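Local coordinates for carboxyltransferase domain-containing protein (Pyrococcus horikoshii, PDB 2PHC), which is of unknown function but probably binds ATP and acts as a hydrolase, at residues 96-101 / 179-184. Residues are numbered along the deposited sequence; the frame is centred on the assembly and turned at random.
Sequences FGPDIE and WRIIGR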
loop_
_atom_site.group_PDB
_atom_site.type_symbol
_atom_site.label_atom_id
_atom_site.label_comp_id
_atom_site.label_asym_id
_atom_site.label_seq_id
_atom_site.Cartn_x
_atom_site.Cartn_y
_atom_site.Cartn_z
ATOM N N PHE A 96 19.559 -9.266 7.317
ATOM C CA PHE A 96 18.568 -8.212 7.578
ATOM C C PHE A 96 17.185 -8.748 7.857
ATOM O O PHE A 96 16.437 -8.136 8.627
ATOM C CB PHE A 96 18.484 -7.352 6.355
ATOM C CG PHE A 96 19.693 -6.562 6.097
ATOM C CD1 PHE A 96 20.080 -5.580 6.966
ATOM C CD2 PHE A 96 20.404 -6.729 4.922
ATOM C CE1 PHE A 96 21.196 -4.769 6.686
ATOM C CE2 PHE A 96 21.505 -5.895 4.614
ATOM C CZ PHE A 96 21.906 -4.917 5.494
ATOM N N GLY A 97 16.844 -9.857 7.225
ATOM C CA GLY A 97 15.678 -10.573 7.600
ATOM C C GLY A 97 16.007 -12.024 7.705
ATOM O O GLY A 97 16.198 -12.640 6.665
ATOM N N PRO A 98 16.253 -12.548 8.929
ATOM C CA PRO A 98 16.478 -13.987 9.236
ATOM C C PRO A 98 15.318 -14.932 8.989
ATOM O O PRO A 98 15.499 -16.160 8.795
ATOM C CB PRO A 98 16.817 -13.974 10.728
ATOM C CG PRO A 98 16.550 -12.580 11.208
ATOM C CD PRO A 98 16.640 -11.682 10.052
ATOM N N ASP A 99 14.129 -14.392 8.984
ATOM C CA ASP A 99 12.962 -15.190 9.070
ATOM C C ASP A 99 12.282 -15.311 7.707
ATOM O O ASP A 99 11.241 -15.864 7.594
ATOM C CB ASP A 99 12.018 -14.566 10.072
ATOM C CG ASP A 99 12.525 -14.595 11.491
ATOM O OD1 ASP A 99 13.000 -15.615 11.940
ATOM O OD2 ASP A 99 12.401 -13.606 12.178
ATOM N N ILE A 100 12.880 -14.774 6.666
ATOM C CA ILE A 100 12.216 -14.720 5.375
ATOM C C ILE A 100 12.070 -16.066 4.733
ATOM O O ILE A 100 11.165 -16.312 4.012
ATOM C CB ILE A 100 12.845 -13.707 4.414
ATOM C CG1 ILE A 100 11.896 -13.358 3.283
ATOM C CG2 ILE A 100 14.158 -14.198 3.859
ATOM C CD1 ILE A 100 12.358 -12.260 2.457
ATOM N N GLU A 101 12.982 -16.951 5.029
ATOM C CA GLU A 101 12.920 -18.276 4.452
ATOM C C GLU A 101 11.789 -19.039 5.031
ATOM O O GLU A 101 11.120 -19.782 4.312
ATOM C CB GLU A 101 14.305 -19.024 4.570
ATOM C CG GLU A 101 15.504 -18.308 3.801
ATOM C CD GLU A 101 16.343 -17.329 4.730
ATOM O OE1 GLU A 101 15.914 -16.942 5.871
ATOM O OE2 GLU A 101 17.455 -16.941 4.300
ATOM N N TRP A 179 7.944 -10.946 15.928
ATOM C CA TRP A 179 7.396 -10.825 14.552
ATOM C C TRP A 179 8.406 -11.499 13.625
ATOM O O TRP A 179 9.575 -11.519 13.961
ATOM C CB TRP A 179 7.219 -9.322 14.104
ATOM C CG TRP A 179 5.932 -8.660 14.664
ATOM C CD1 TRP A 179 5.428 -8.840 15.928
ATOM C CD2 TRP A 179 4.980 -7.775 13.993
ATOM N NE1 TRP A 179 4.239 -8.164 16.100
ATOM C CE2 TRP A 179 3.940 -7.486 14.939
ATOM C CE3 TRP A 179 4.896 -7.206 12.721
ATOM C CZ2 TRP A 179 2.838 -6.659 14.634
ATOM C CZ3 TRP A 179 3.737 -6.369 12.410
ATOM C CH2 TRP A 179 2.754 -6.114 13.382
ATOM N N ARG A 180 7.970 -12.044 12.481
ATOM C CA ARG A 180 8.897 -12.668 11.523
ATOM C C ARG A 180 9.581 -11.595 10.797
ATOM O O ARG A 180 8.938 -10.910 10.017
ATOM C CB ARG A 180 8.191 -13.627 10.525
ATOM C CG ARG A 180 7.561 -14.816 11.213
ATOM C CD ARG A 180 8.521 -15.865 11.909
ATOM N NE ARG A 180 7.672 -16.877 12.601
ATOM C CZ ARG A 180 8.113 -18.078 13.018
ATOM N NH1 ARG A 180 9.395 -18.456 12.815
ATOM N NH2 ARG A 180 7.276 -18.907 13.586
ATOM N N ILE A 181 10.881 -11.448 11.026
ATOM C CA ILE A 181 11.657 -10.374 10.396
ATOM C C ILE A 181 12.217 -10.729 9.012
ATOM O O ILE A 181 13.012 -11.673 8.904
ATOM C CB ILE A 181 12.775 -9.895 11.291
ATOM C CG1 ILE A 181 12.277 -9.646 12.747
ATOM C CG2 ILE A 181 13.462 -8.743 10.662
ATOM C CD1 ILE A 181 11.074 -8.536 12.918
ATOM N N ILE A 182 11.846 -9.935 7.989
ATOM C CA ILE A 182 12.075 -10.207 6.540
ATOM C C ILE A 182 13.007 -9.170 5.873
ATOM O O ILE A 182 13.403 -9.318 4.741
ATOM C CB ILE A 182 10.706 -10.376 5.744
ATOM C CG1 ILE A 182 9.901 -9.041 5.602
ATOM C CG2 ILE A 182 9.803 -11.473 6.373
ATOM C CD1 ILE A 182 8.766 -9.131 4.490
ATOM N N GLY A 183 13.426 -8.144 6.589
ATOM C CA GLY A 183 14.097 -7.061 5.907
ATOM C C GLY A 183 14.407 -6.017 6.927
ATOM O O GLY A 183 13.879 -6.107 8.043
ATOM N N ARG A 184 15.243 -5.036 6.577
ATOM C CA ARG A 184 15.510 -3.957 7.486
ATOM C C ARG A 184 15.565 -2.690 6.664
ATOM O O ARG A 184 16.038 -2.713 5.535
ATOM C CB ARG A 184 16.865 -4.157 8.122
ATOM C CG ARG A 184 17.162 -3.284 9.211
ATOM C CD ARG A 184 18.382 -3.866 10.023
ATOM N NE ARG A 184 18.872 -2.792 10.892
ATOM C CZ ARG A 184 20.079 -2.737 11.479
ATOM N NH1 ARG A 184 20.965 -3.728 11.304
ATOM N NH2 ARG A 184 20.378 -1.694 12.266
HETATM O O HOH W 1 11.697 -17.900 11.455
#
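R180 and D99 meet where the loop before helix 100-107 lies against strand 180-184, in the cyclophilin-like part of this carboxyltransferase-domain protein. The side chains of R180 and D99 touch through their CB atoms. Their charged ends do not meet directly. One water joins them, 2.7 Å from D99 OD1, to which it donates, and in the plane of the R180 guanidinium at its edge, where it accepts from NH1. R180 NE bonds to P147 O instead, and its side chain makes a cation-pi contact with F102.

I181 is gripped at both backbone polar atoms by the same residue. I181 N donates to D99 OD2 over 2.9 Å, and OD2 accepts with its anti lone pair. D99 N returns a bond to I181 O, at a C=O...N angle of 161°. The bond from CA to CB of D99 heads toward the strand, and CG lies anti to its own carbonyl carbon, beside the backbone N (chi1 -67°). OD2 also forms a salt bridge with R153. An alanine at D99 would probably leave I181 N and R153 without their carboxylate partner and break the water link to R180.

I182 packs its CB 4.0 Å from I100 CG1, the two side chains crossing at about a right angle. I100 also touches V111, V114 and I115 of helix 111-119, and I182 touches H118 of the same helix. G97 pairs with I182 in register, their CA atoms 3.8 Å apart. G97 CA comes within 3.5 Å of I182 C, and backbone packs on backbone here.

R184 runs extended from CG to NE, and its NE bonds to A158 O. It crosses the side chain of F96 at about a right angle. The F96 ring also meets the ring of F216. R184 CB approaches the F96 ring obliquely, 3.7 Å from CD1.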